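Local atomic coordinates of VP5 (Halorubrum pleomorphic virus 6, PDB entry 6QGL), a protein that forms part of the envelope of a virus of haloarchaea and probably mediates fusion of the viral membrane with that of the host cell. Residues A132-V137 against S146-F151; G23-E28 against D73-T78; T126-E131 against T182-R187; Y80-I85 against I108-T113; T114-F119 against T241-V246. All blocks are in the same frame, centred on the assembly; numbering follows the deposited sequence.

Contact 1 (A132-V137 against S146-F151)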
# COMPACT_ATOMS: atom_id res chain seq x y z
N ALA A 132 -8.51 14.00 16.37
CA ALA A 132 -9.96 13.78 16.43
C ALA A 132 -10.30 12.64 17.40
O ALA A 132 -11.28 12.74 18.13
CB ALA A 132 -10.51 13.48 15.05
N MET A 133 -9.45 11.58 17.41
CA MET A 133 -9.59 10.43 18.30
C MET A 133 -9.30 10.85 19.75
O MET A 133 -10.02 10.45 20.66
CB MET A 133 -8.67 9.28 17.86
CG MET A 133 -9.09 8.63 16.56
SD MET A 133 -8.32 7.01 16.27
CE MET A 133 -6.70 7.51 15.73
N THR A 134 -8.26 11.70 19.94
CA THR A 134 -7.86 12.25 21.23
C THR A 134 -9.01 13.10 21.81
O THR A 134 -9.37 12.91 22.97
CB THR A 134 -6.55 13.03 21.11
OG1 THR A 134 -5.54 12.16 20.59
CG2 THR A 134 -6.07 13.61 22.43
N GLN A 135 -9.60 13.98 20.98
CA GLN A 135 -10.73 14.83 21.38
C GLN A 135 -11.93 14.02 21.84
O GLN A 135 -12.59 14.41 22.80
CB GLN A 135 -11.12 15.81 20.26
CG GLN A 135 -10.17 17.01 20.11
CD GLN A 135 -10.09 17.93 21.32
OE1 GLN A 135 -11.06 18.13 22.06
NE2 GLN A 135 -8.93 18.52 21.54
N THR A 136 -12.19 12.87 21.17
CA THR A 136 -13.27 11.93 21.50
C THR A 136 -13.04 11.34 22.90
O THR A 136 -13.95 11.41 23.72
CB THR A 136 -13.43 10.88 20.39
OG1 THR A 136 -13.90 11.53 19.21
CG2 THR A 136 -14.41 9.78 20.75
N VAL A 137 -11.82 10.82 23.17
CA VAL A 137 -11.42 10.24 24.46
C VAL A 137 -11.59 11.28 25.58
O VAL A 137 -12.13 10.95 26.64
CB VAL A 137 -9.98 9.65 24.39
CG1 VAL A 137 -9.44 9.28 25.77
CG2 VAL A 137 -9.94 8.44 23.47
N SER A 146 -3.94 7.60 27.86
CA SER A 146 -2.90 6.58 27.76
C SER A 146 -3.27 5.48 26.76
O SER A 146 -2.39 4.77 26.27
CB SER A 146 -2.63 5.96 29.13
OG SER A 146 -3.78 5.30 29.64
N TYR A 147 -4.57 5.35 26.43
CA TYR A 147 -5.03 4.37 25.47
C TYR A 147 -4.76 4.79 24.02
O TYR A 147 -4.35 3.96 23.21
CB TYR A 147 -6.52 4.02 25.66
CG TYR A 147 -6.98 2.92 24.73
CD1 TYR A 147 -6.77 1.58 25.05
CD2 TYR A 147 -7.54 3.21 23.49
CE1 TYR A 147 -7.12 0.56 24.16
CE2 TYR A 147 -7.89 2.20 22.60
CZ TYR A 147 -7.69 0.88 22.94
OH TYR A 147 -8.05 -0.12 22.08
N ILE A 148 -5.04 6.07 23.69
CA ILE A 148 -4.94 6.62 22.33
C ILE A 148 -3.62 7.38 22.05
O ILE A 148 -3.19 7.41 20.89
CB ILE A 148 -6.21 7.49 22.04
CG1 ILE A 148 -6.41 7.75 20.52
CG2 ILE A 148 -6.26 8.79 22.85
CD1 ILE A 148 -6.70 6.51 19.66
N THR A 149 -2.99 7.98 23.07
CA THR A 149 -1.72 8.69 22.88
C THR A 149 -0.68 8.11 23.83
O THR A 149 -0.57 8.55 24.98
CB THR A 149 -1.87 10.22 23.00
OG1 THR A 149 -2.38 10.56 24.28
CG2 THR A 149 -2.72 10.83 21.89
N ASP A 150 0.06 7.09 23.36
CA ASP A 150 1.12 6.45 24.14
C ASP A 150 2.43 6.58 23.37
O ASP A 150 2.62 5.93 22.34
CB ASP A 150 0.81 4.98 24.48
CG ASP A 150 1.85 4.27 25.33
OD1 ASP A 150 2.86 4.91 25.72
OD2 ASP A 150 1.67 3.07 25.60
N PHE A 151 3.33 7.43 23.88
CA PHE A 151 4.63 7.69 23.26
C PHE A 151 5.76 7.08 24.08
O PHE A 151 6.93 7.30 23.77
CB PHE A 151 4.80 9.20 22.98
CG PHE A 151 3.81 9.68 21.93
CD1 PHE A 151 2.48 9.91 22.27
CD2 PHE A 151 4.17 9.76 20.59
CE1 PHE A 151 1.54 10.29 21.30
CE2 PHE A 151 3.23 10.14 19.62
CZ PHE A 151 1.92 10.38 19.98

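Contact 2 (G23-E28 against D73-T78)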
# COMPACT_ATOMS: atom_id res chain seq x y z
N GLY A 23 -1.09 4.80 -7.10
CA GLY A 23 -1.59 5.93 -7.88
C GLY A 23 -1.12 7.30 -7.44
O GLY A 23 -1.12 8.24 -8.24
N TRP A 24 -0.71 7.42 -6.16
CA TRP A 24 -0.21 8.65 -5.56
C TRP A 24 1.10 9.14 -6.19
O TRP A 24 1.43 10.32 -6.08
CB TRP A 24 -0.08 8.50 -4.04
CG TRP A 24 0.96 7.51 -3.60
CD1 TRP A 24 0.78 6.17 -3.39
CD2 TRP A 24 2.32 7.79 -3.25
NE1 TRP A 24 1.96 5.59 -2.99
CE2 TRP A 24 2.92 6.57 -2.86
CE3 TRP A 24 3.10 8.96 -3.22
CZ2 TRP A 24 4.26 6.48 -2.46
CZ3 TRP A 24 4.42 8.87 -2.82
CH2 TRP A 24 4.99 7.65 -2.45
N THR A 25 1.83 8.23 -6.86
CA THR A 25 3.08 8.56 -7.54
C THR A 25 2.83 9.01 -8.98
O THR A 25 3.76 9.48 -9.63
CB THR A 25 4.06 7.37 -7.52
OG1 THR A 25 3.47 6.26 -8.19
CG2 THR A 25 4.49 6.97 -6.12
N LEU A 26 1.59 8.86 -9.48
CA LEU A 26 1.26 9.20 -10.87
C LEU A 26 0.11 10.19 -11.04
O LEU A 26 -0.04 10.75 -12.13
CB LEU A 26 0.99 7.92 -11.68
CG LEU A 26 2.07 6.83 -11.64
CD1 LEU A 26 1.53 5.51 -12.11
CD2 LEU A 26 3.30 7.23 -12.44
N ARG A 27 -0.71 10.40 -9.99
CA ARG A 27 -1.88 11.29 -10.06
C ARG A 27 -2.19 11.91 -8.71
O ARG A 27 -1.69 11.41 -7.70
CB ARG A 27 -3.13 10.50 -10.50
CG ARG A 27 -3.03 9.84 -11.85
CD ARG A 27 -4.15 8.86 -12.12
NE ARG A 27 -4.11 7.69 -11.24
CZ ARG A 27 -3.40 6.59 -11.46
NH1 ARG A 27 -2.64 6.49 -12.55
NH2 ARG A 27 -3.44 5.59 -10.60
N GLU A 28 -3.05 12.94 -8.68
CA GLU A 28 -3.51 13.56 -7.43
C GLU A 28 -4.32 12.49 -6.70
O GLU A 28 -5.27 11.93 -7.27
CB GLU A 28 -4.35 14.82 -7.71
CG GLU A 28 -4.86 15.49 -6.44
CD GLU A 28 -5.49 16.87 -6.57
OE1 GLU A 28 -5.63 17.37 -7.71
OE2 GLU A 28 -5.84 17.45 -5.52
N ASP A 73 12.14 4.01 -7.85
CA ASP A 73 13.03 4.09 -9.03
C ASP A 73 12.18 4.32 -10.29
O ASP A 73 12.67 4.86 -11.28
CB ASP A 73 13.89 2.82 -9.17
CG ASP A 73 15.15 2.77 -8.32
OD1 ASP A 73 15.50 3.81 -7.70
OD2 ASP A 73 15.79 1.70 -8.27
N GLY A 74 10.91 3.93 -10.21
CA GLY A 74 9.92 4.12 -11.26
C GLY A 74 9.45 5.56 -11.33
O GLY A 74 9.04 6.02 -12.40
N VAL A 75 9.49 6.28 -10.19
CA VAL A 75 9.13 7.70 -10.08
C VAL A 75 10.20 8.49 -10.84
O VAL A 75 9.87 9.43 -11.56
CB VAL A 75 8.97 8.15 -8.60
CG1 VAL A 75 8.79 9.66 -8.48
CG2 VAL A 75 7.82 7.43 -7.93
N GLU A 76 11.48 8.07 -10.70
CA GLU A 76 12.65 8.61 -11.37
C GLU A 76 12.49 8.43 -12.89
O GLU A 76 12.76 9.36 -13.65
CB GLU A 76 13.92 7.90 -10.85
CG GLU A 76 15.24 8.55 -11.23
CD GLU A 76 16.45 7.85 -10.67
OE1 GLU A 76 17.14 7.14 -11.44
OE2 GLU A 76 16.72 7.99 -9.45
N HIS A 77 12.01 7.24 -13.32
CA HIS A 77 11.75 6.87 -14.72
C HIS A 77 10.65 7.77 -15.30
O HIS A 77 10.84 8.33 -16.38
CB HIS A 77 11.37 5.38 -14.82
CG HIS A 77 11.22 4.87 -16.22
ND1 HIS A 77 12.32 4.67 -17.04
CD2 HIS A 77 10.10 4.49 -16.89
CE1 HIS A 77 11.83 4.20 -18.18
NE2 HIS A 77 10.51 4.07 -18.14
N THR A 78 9.53 7.93 -14.56
CA THR A 78 8.37 8.77 -14.92
C THR A 78 8.80 10.23 -15.06
O THR A 78 8.40 10.89 -16.02
CB THR A 78 7.24 8.61 -13.87
OG1 THR A 78 6.96 7.22 -13.67
CG2 THR A 78 5.96 9.33 -14.26

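Contact 3 (T126-E131 against T182-R187)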
# COMPACT_ATOMS: atom_id res chain seq x y z
N THR A 126 -3.46 11.36 8.89
CA THR A 126 -3.13 10.42 9.97
C THR A 126 -3.08 11.17 11.31
O THR A 126 -3.70 10.76 12.29
CB THR A 126 -1.77 9.73 9.68
OG1 THR A 126 -1.79 9.14 8.38
CG2 THR A 126 -1.40 8.69 10.72
N VAL A 127 -2.37 12.29 11.30
CA VAL A 127 -2.11 13.20 12.41
C VAL A 127 -3.38 13.97 12.83
O VAL A 127 -3.59 14.15 14.03
CB VAL A 127 -0.89 14.07 12.00
CG1 VAL A 127 -0.55 15.12 13.03
CG2 VAL A 127 0.31 13.19 11.75
N ARG A 128 -4.26 14.35 11.87
CA ARG A 128 -5.54 15.01 12.16
C ARG A 128 -6.51 14.03 12.79
O ARG A 128 -7.28 14.43 13.66
CB ARG A 128 -6.20 15.57 10.88
CG ARG A 128 -5.75 16.96 10.52
CD ARG A 128 -6.73 17.70 9.62
NE ARG A 128 -6.86 17.17 8.25
CZ ARG A 128 -6.04 17.44 7.25
NH1 ARG A 128 -6.23 16.89 6.06
NH2 ARG A 128 -5.00 18.24 7.43
N GLU A 129 -6.48 12.76 12.34
CA GLU A 129 -7.31 11.67 12.84
C GLU A 129 -6.97 11.40 14.30
O GLU A 129 -7.88 11.32 15.12
CB GLU A 129 -7.15 10.40 11.99
CG GLU A 129 -8.05 9.25 12.40
CD GLU A 129 -7.82 7.99 11.58
OE1 GLU A 129 -6.69 7.46 11.60
OE2 GLU A 129 -8.78 7.54 10.91
N LEU A 130 -5.66 11.30 14.63
CA LEU A 130 -5.21 11.08 16.01
C LEU A 130 -5.76 12.16 16.93
O LEU A 130 -6.27 11.83 17.99
CB LEU A 130 -3.67 10.98 16.12
CG LEU A 130 -3.08 10.79 17.53
CD1 LEU A 130 -3.63 9.54 18.22
CD2 LEU A 130 -1.58 10.74 17.50
N GLU A 131 -5.72 13.44 16.48
CA GLU A 131 -6.27 14.57 17.23
C GLU A 131 -7.78 14.41 17.43
O GLU A 131 -8.26 14.64 18.55
CB GLU A 131 -5.95 15.90 16.53
CG GLU A 131 -6.38 17.14 17.31
CD GLU A 131 -5.74 17.34 18.68
OE1 GLU A 131 -4.72 16.69 18.97
OE2 GLU A 131 -6.27 18.17 19.46
N THR A 182 1.15 23.41 3.57
CA THR A 182 1.14 23.33 5.02
C THR A 182 1.23 21.87 5.47
O THR A 182 0.26 21.12 5.36
CB THR A 182 -0.05 24.10 5.63
OG1 THR A 182 0.00 25.46 5.22
CG2 THR A 182 -0.08 24.04 7.14
N LEU A 183 2.42 21.49 5.96
CA LEU A 183 2.69 20.17 6.52
C LEU A 183 2.44 20.30 8.02
O LEU A 183 2.85 21.29 8.63
CB LEU A 183 4.15 19.75 6.24
CG LEU A 183 4.69 18.48 6.93
CD1 LEU A 183 4.13 17.21 6.30
CD2 LEU A 183 6.19 18.45 6.90
N LEU A 184 1.73 19.32 8.61
CA LEU A 184 1.44 19.37 10.03
C LEU A 184 2.54 18.67 10.81
O LEU A 184 2.82 17.50 10.57
CB LEU A 184 0.06 18.79 10.37
CG LEU A 184 -1.17 19.47 9.73
CD1 LEU A 184 -2.42 18.68 10.00
CD2 LEU A 184 -1.34 20.90 10.21
N THR A 185 3.19 19.41 11.71
CA THR A 185 4.22 18.86 12.59
C THR A 185 3.51 18.42 13.85
O THR A 185 2.84 19.23 14.51
CB THR A 185 5.35 19.87 12.80
OG1 THR A 185 6.01 20.05 11.56
CG2 THR A 185 6.37 19.39 13.84
N PHE A 186 3.62 17.13 14.16
CA PHE A 186 2.98 16.56 15.34
C PHE A 186 3.82 16.75 16.59
O PHE A 186 4.90 16.18 16.71
CB PHE A 186 2.65 15.07 15.11
CG PHE A 186 2.00 14.43 16.32
CD1 PHE A 186 0.65 14.60 16.56
CD2 PHE A 186 2.76 13.70 17.23
CE1 PHE A 186 0.05 14.04 17.70
CE2 PHE A 186 2.17 13.16 18.36
CZ PHE A 186 0.82 13.32 18.59
N ARG A 187 3.28 17.53 17.55
CA ARG A 187 3.90 17.74 18.86
C ARG A 187 3.00 17.08 19.91
O ARG A 187 1.78 17.18 19.81
CB ARG A 187 4.09 19.25 19.15
CG ARG A 187 4.70 19.55 20.53
CD ARG A 187 5.15 20.98 20.66
NE ARG A 187 5.65 21.29 22.00
CZ ARG A 187 6.90 21.10 22.42
NH1 ARG A 187 7.25 21.41 23.66
NH2 ARG A 187 7.81 20.59 21.60

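Contact 4 (Y80-I85 against I108-T113)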
# COMPACT_ATOMS: atom_id res chain seq x y z
N TYR A 80 11.89 11.36 -15.64
CA TYR A 80 12.82 11.46 -16.77
C TYR A 80 12.04 11.52 -18.07
O TYR A 80 12.37 12.35 -18.92
CB TYR A 80 13.80 10.27 -16.82
CG TYR A 80 15.16 10.47 -16.18
CD1 TYR A 80 16.04 11.44 -16.66
CD2 TYR A 80 15.62 9.60 -15.20
CE1 TYR A 80 17.31 11.60 -16.10
CE2 TYR A 80 16.89 9.74 -14.65
CZ TYR A 80 17.73 10.74 -15.10
OH TYR A 80 18.98 10.87 -14.55
N THR A 81 11.02 10.63 -18.24
CA THR A 81 10.18 10.58 -19.45
C THR A 81 9.58 11.95 -19.71
O THR A 81 9.80 12.53 -20.77
CB THR A 81 9.07 9.50 -19.33
OG1 THR A 81 9.63 8.25 -18.93
CG2 THR A 81 8.28 9.32 -20.62
N GLU A 82 8.87 12.48 -18.70
CA GLU A 82 8.16 13.75 -18.76
C GLU A 82 9.07 14.95 -19.04
O GLU A 82 8.73 15.78 -19.89
CB GLU A 82 7.33 13.97 -17.49
CG GLU A 82 6.16 14.92 -17.68
CD GLU A 82 5.54 15.53 -16.43
OE1 GLU A 82 5.71 14.95 -15.34
OE2 GLU A 82 4.86 16.57 -16.55
N ALA A 83 10.22 15.03 -18.35
CA ALA A 83 11.18 16.12 -18.53
C ALA A 83 11.90 16.07 -19.88
O ALA A 83 12.12 17.12 -20.48
CB ALA A 83 12.19 16.11 -17.42
N LYS A 84 12.27 14.86 -20.35
CA LYS A 84 12.95 14.68 -21.64
C LYS A 84 12.07 15.11 -22.79
O LYS A 84 12.55 15.79 -23.68
CB LYS A 84 13.43 13.24 -21.84
CG LYS A 84 14.79 13.03 -21.26
CD LYS A 84 15.13 11.56 -21.27
CE LYS A 84 16.42 11.32 -20.52
NZ LYS A 84 16.88 9.92 -20.65
N ILE A 85 10.77 14.74 -22.75
CA ILE A 85 9.76 15.13 -23.75
C ILE A 85 9.68 16.67 -23.83
O ILE A 85 9.78 17.22 -24.92
CB ILE A 85 8.39 14.45 -23.48
CG1 ILE A 85 8.48 12.94 -23.75
CG2 ILE A 85 7.24 15.11 -24.28
CD1 ILE A 85 7.44 12.11 -23.09
N ILE A 108 9.34 18.51 -14.07
CA ILE A 108 9.77 17.89 -12.81
C ILE A 108 9.07 18.59 -11.63
O ILE A 108 8.54 17.90 -10.77
CB ILE A 108 11.32 17.84 -12.62
CG1 ILE A 108 12.03 17.19 -13.83
CG2 ILE A 108 11.71 17.09 -11.32
CD1 ILE A 108 13.48 17.63 -14.02
N ASP A 109 9.02 19.94 -11.64
CA ASP A 109 8.38 20.73 -10.57
C ASP A 109 6.93 20.34 -10.35
O ASP A 109 6.55 20.10 -9.21
CB ASP A 109 8.50 22.24 -10.84
CG ASP A 109 9.90 22.82 -10.70
OD1 ASP A 109 10.76 22.16 -10.15
OD2 ASP A 109 10.11 23.95 -11.14
N SER A 110 6.14 20.24 -11.43
CA SER A 110 4.73 19.85 -11.35
C SER A 110 4.58 18.40 -10.90
O SER A 110 3.67 18.10 -10.13
CB SER A 110 4.03 20.06 -12.69
OG SER A 110 4.60 19.21 -13.68
N TYR A 111 5.48 17.50 -11.36
CA TYR A 111 5.43 16.08 -11.00
C TYR A 111 5.80 15.86 -9.54
O TYR A 111 5.08 15.16 -8.84
CB TYR A 111 6.27 15.23 -11.97
CG TYR A 111 6.25 13.73 -11.74
CD1 TYR A 111 5.06 13.06 -11.43
CD2 TYR A 111 7.43 13.01 -11.64
CE1 TYR A 111 5.04 11.70 -11.14
CE2 TYR A 111 7.43 11.64 -11.34
CZ TYR A 111 6.23 10.99 -11.11
OH TYR A 111 6.21 9.65 -10.80
N GLU A 112 6.90 16.50 -9.07
CA GLU A 112 7.37 16.42 -7.69
C GLU A 112 6.34 16.98 -6.72
O GLU A 112 6.11 16.38 -5.67
CB GLU A 112 8.73 17.12 -7.51
CG GLU A 112 9.35 16.93 -6.14
CD GLU A 112 10.76 17.46 -5.94
OE1 GLU A 112 11.44 17.74 -6.96
OE2 GLU A 112 11.20 17.58 -4.77
N THR A 113 5.70 18.13 -7.07
CA THR A 113 4.67 18.77 -6.26
C THR A 113 3.52 17.80 -6.02
O THR A 113 3.11 17.64 -4.88
CB THR A 113 4.24 20.12 -6.86
OG1 THR A 113 5.38 20.96 -6.99
CG2 THR A 113 3.19 20.84 -6.02

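Contact 5 (T114-F119 against T241-V246)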
# COMPACT_ATOMS: atom_id res chain seq x y z
N THR A 114 3.06 17.11 -7.07
CA THR A 114 1.97 16.13 -7.00
C THR A 114 2.32 14.98 -6.04
O THR A 114 1.55 14.71 -5.13
CB THR A 114 1.58 15.68 -8.41
OG1 THR A 114 1.23 16.83 -9.17
CG2 THR A 114 0.42 14.69 -8.42
N VAL A 115 3.50 14.35 -6.24
CA VAL A 115 4.00 13.23 -5.45
C VAL A 115 4.17 13.64 -3.98
O VAL A 115 3.66 12.95 -3.09
CB VAL A 115 5.29 12.60 -6.07
CG1 VAL A 115 5.88 11.52 -5.18
CG2 VAL A 115 5.01 12.04 -7.46
N ARG A 116 4.85 14.78 -3.73
CA ARG A 116 5.08 15.29 -2.38
C ARG A 116 3.79 15.68 -1.68
O ARG A 116 3.59 15.28 -0.54
CB ARG A 116 6.07 16.45 -2.37
CG ARG A 116 7.49 16.01 -2.58
CD ARG A 116 8.47 17.04 -2.04
NE ARG A 116 9.81 16.74 -2.51
CZ ARG A 116 10.69 15.98 -1.87
NH1 ARG A 116 10.39 15.45 -0.69
NH2 ARG A 116 11.88 15.76 -2.40
N THR A 117 2.90 16.44 -2.37
CA THR A 117 1.61 16.88 -1.83
C THR A 117 0.79 15.66 -1.40
O THR A 117 0.27 15.68 -0.28
CB THR A 117 0.87 17.81 -2.81
OG1 THR A 117 1.66 18.97 -3.03
CG2 THR A 117 -0.50 18.25 -2.30
N ASN A 118 0.72 14.60 -2.23
CA ASN A 118 -0.01 13.37 -1.91
C ASN A 118 0.54 12.70 -0.67
O ASN A 118 -0.23 12.29 0.20
CB ASN A 118 0.01 12.40 -3.08
CG ASN A 118 -0.78 12.84 -4.28
OD1 ASN A 118 -1.60 13.77 -4.24
ND2 ASN A 118 -0.52 12.18 -5.39
N PHE A 119 1.88 12.60 -0.58
CA PHE A 119 2.59 12.00 0.54
C PHE A 119 2.34 12.77 1.84
O PHE A 119 1.93 12.16 2.83
CB PHE A 119 4.09 11.89 0.21
CG PHE A 119 4.95 11.31 1.30
CD1 PHE A 119 4.88 9.95 1.62
CD2 PHE A 119 5.85 12.10 2.01
CE1 PHE A 119 5.66 9.42 2.64
CE2 PHE A 119 6.64 11.56 3.02
CZ PHE A 119 6.55 10.22 3.32
N THR A 241 16.18 11.73 -2.88
CA THR A 241 17.20 11.08 -3.69
C THR A 241 16.76 11.01 -5.15
O THR A 241 17.49 11.45 -6.03
CB THR A 241 17.54 9.67 -3.12
OG1 THR A 241 17.92 9.80 -1.75
CG2 THR A 241 18.64 8.97 -3.89
N VAL A 242 15.55 10.49 -5.38
CA VAL A 242 14.92 10.31 -6.69
C VAL A 242 14.82 11.63 -7.46
O VAL A 242 15.31 11.69 -8.58
CB VAL A 242 13.57 9.56 -6.54
CG1 VAL A 242 12.66 9.76 -7.75
CG2 VAL A 242 13.80 8.07 -6.29
N PHE A 243 14.26 12.69 -6.85
CA PHE A 243 14.12 13.97 -7.55
C PHE A 243 15.45 14.75 -7.69
O PHE A 243 15.57 15.56 -8.62
CB PHE A 243 13.02 14.82 -6.93
CG PHE A 243 11.64 14.24 -7.13
CD1 PHE A 243 11.06 14.19 -8.40
CD2 PHE A 243 10.92 13.74 -6.06
CE1 PHE A 243 9.79 13.65 -8.58
CE2 PHE A 243 9.64 13.21 -6.24
CZ PHE A 243 9.08 13.16 -7.50
N GLN A 244 16.45 14.45 -6.84
CA GLN A 244 17.77 15.07 -6.97
C GLN A 244 18.46 14.45 -8.19
O GLN A 244 19.00 15.18 -9.02
CB GLN A 244 18.62 14.87 -5.70
CG GLN A 244 20.00 15.54 -5.77
CD GLN A 244 20.68 15.78 -4.45
OE1 GLN A 244 20.20 15.38 -3.37
NE2 GLN A 244 21.82 16.45 -4.49
N ASN A 245 18.37 13.10 -8.31
CA ASN A 245 18.93 12.32 -9.41
C ASN A 245 18.34 12.72 -10.76
O ASN A 245 19.08 12.76 -11.74
CB ASN A 245 18.76 10.81 -9.17
CG ASN A 245 19.57 10.23 -8.04
OD1 ASN A 245 20.54 10.80 -7.54
ND2 ASN A 245 19.17 9.05 -7.59
N VAL A 246 17.02 13.01 -10.82
CA VAL A 246 16.31 13.42 -12.04
C VAL A 246 16.82 14.79 -12.51
O VAL A 246 17.18 14.93 -13.67
CB VAL A 246 14.76 13.39 -11.90
CG1 VAL A 246 14.08 13.92 -13.15
CG2 VAL A 246 14.26 11.99 -11.60

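Contact 1 (A132-V137 against S146-F151)
I148 packs against M133 and V137 where the chain doubles back in a helical hairpin: the final turns of helix 97-140 meet the short, weakly bonded helix 145-148 and the loop after it. Apolar contacts dominate. The two branches of I148 divide the work. With CG1 anti to the backbone N (chi1 -163°), the long branch reaches M133, its CD1 lying 3.8 Å from both CB and SD of M133, and the two side chains meet at about a right angle. The short branch serves V137 instead: these side chains run past each other in opposite senses, and I148 CG2 comes 3.7 Å from V137 CG2. L50 of helix 43-66 also touches M133 and V137, so the hairpin is packed against a second long helix.

The polar residues contribute without a hydrogen bond between the two segments. Each threonine hydroxyl is bonded to a carbonyl one turn back, T134 OG1 to L130 O and T149 OG1 to L145 O. The N219 side chain bonds to I148 O through ND2 and accepts from D150 N at OD1, tying the loop to strand 219-221. Beside the isoleucine, the methyl carbon T149 CG2 stands 3.4 Å from the hydroxyl oxygen T134 OG1.

Contact 2 (G23-E28 against D73-T78)
G74 O is gripped twice by T78, the residue whose methyl meets L26 of the other segment: T78 OG1 donates to it at 2.7 Å and T78 N at 2.9 Å. The two donors arrive from opposite faces of the carbonyl plane, the hydroxyl tilted 28° out of it. This turns the threonine's oxygen back onto its own helix. T78 CG2, anti to the backbone N (chi1 -52° for OG1), extends instead to L26 CD2 at 3.8 Å, and the two side chains cross at about a right angle.

One turn earlier in helix 73-92, V75 CG2 lies 3.8 Å from both CB and CG2 of T25. The other side of T25 CG2 is occupied too, for the methyl sits over the centre of one face of the W24 ring, 3.5 Å above its plane. T25 OG1 bonds back to V22 O, while T25 O receives the hydroxyl of Y111 from helix 97-140. A transmembrane helix is predicted for residues 4-26, yet residues 23-25 form a 3-10 turn here, with G23 O accepting from both L26 N and R27 N.

With both threonine hydroxyls bonded on their own sides, the segments share mainly carbon surface, and the turn at residues 23-28 rests on helix 73-92 by van der Waals contact, without a hydrogen bond between them.

Contact 3 (T126-E131 against T182-R187)
F186 extends from strand 182-187 toward helix 126-131 and meets two of its side chains, each in its own orientation. V127 meets it at a slant, CG1 lying 3.8 Å from both CB and CD1 of F186. L130 approaches at about a right angle and brings CD2 to 3.7 Å from CE1 and CZ, farther out on the ring. V127 and L130 are three residues apart and so lie on the same side of the helix; both have a gamma carbon anti to the backbone N, as does F186 (chi1 179°).

Two residues back along the strand, L184 points the same way and meets R128. The arginine chain bends at chi3 (-67°) and crosses the leucine at about a right angle, with R128 CG 3.8 Å and R128 NH2 3.7 Å from L184 CD1.

The helix segment thus lies over one face of the four-stranded antiparallel sheet at 47° to the strand, their axes 9.5 Å apart. No hydrogen bond joins the two segments themselves: the interface consists of carbon contacts and an arginine that touches with both its CG and its guanidinium, while polar ties to the sheet come from W123 and N124 in the preceding turn, bonded to L184 O and L184 N, and from E131, which bonds N166.

Contact 4 (Y80-I85 against I108-T113)
E82 carries its CG anti to the backbone N (chi1 -156°) and then runs on extended, which takes its carboxylate across to Y111, whose own CG is likewise anti. E82 OE1 comes to 3.4 Å from Y111 CB and 3.8 Å from CG, at the root of the ring. The two side chains cross obliquely, with carboxylate and ring planes 70° apart. Y111 starts toward helix 80-85, but its ring then leads away to pack on V75, T78 and A79 at an earlier stage of the same helix.

The other carboxylate oxygen, E82 OE2, faces S110 OG at 3.9 Å, too far for a hydrogen bond; the serine hydroxyl is bonded to A107 O instead. The apolar part of the contact is small: A83 CB fits against the long branch of I108, 3.8 Å from CG1 and 3.9 Å from CD1. A side chain as short as this one lets the backbones come near, the alpha carbons of A83 and I108 being 6.2 Å apart.

The segments run nearly antiparallel, at 156° with axes 9.9 Å apart, as the two arms of the hairpin made by helices 73-92 and 97-140. I250 of helix 229-257 touches both A83 and I108, and helix 480-496 packs on T81 and I85.

Contact 5 (T114-F119 against T241-V246)
The F243 ring presents its edge to V115: V115 CB lies near the ring plane, 4.1 Å from CZ at the far end of the phenylalanine. The second flat group, the R116 guanidinium, approaches obliquely, with NH2 4.3 Å from F243 CD2, and no stack is made. The setting is a helical bundle, in which helix 229-257 packs alongside helix 97-140. These segments stand well apart, the alpha carbons of V115 and F243, the nearest pair, being 10.4 Å from each other, so the phenylalanine has to span the distance. Its CG is anti to the carbonyl carbon (chi1 -68°), and the long ring reaches across to the valine.

Other residues surround the phenylalanine: V75 of helix 73-92 and E112, one turn before R116, both touch its side chain. V115 in turn packs on W24 and on M239, the latter one turn before F243.

R116 is held chiefly by charges. Its NH2 forms a salt bridge with D240 of helix 229-257 and its NE another with E112, while NH1 is bonded to the hydroxyl of Y120. These bonds, at all three guanidinium nitrogens, probably fix the rotation of the group. The bridge to D240 makes the arginine a polar tie between the two long helices, just beside the apolar approach of V115 CB to F243 CZ.

From the N terminus, contact 2 closes first, bringing the turn at residues 23-28 onto the start of helix 73-92. Contact 4 follows in series and pairs that helix with helix 97-140. Contact 5 then opens on helix 97-140 and closes the widest loop, at helix 229-257. Within it lies the loop of contact 3, from the same helix to strand 180-189, and within that the short hairpin of contact 1; none of the loops cross. Contacts 2, 4 and 5 touch one another in the helical bundle, centres 8 to 10 Å apart. Contacts 1 and 3 touch farther along helix 97-140, which thus joins bundle and sheet.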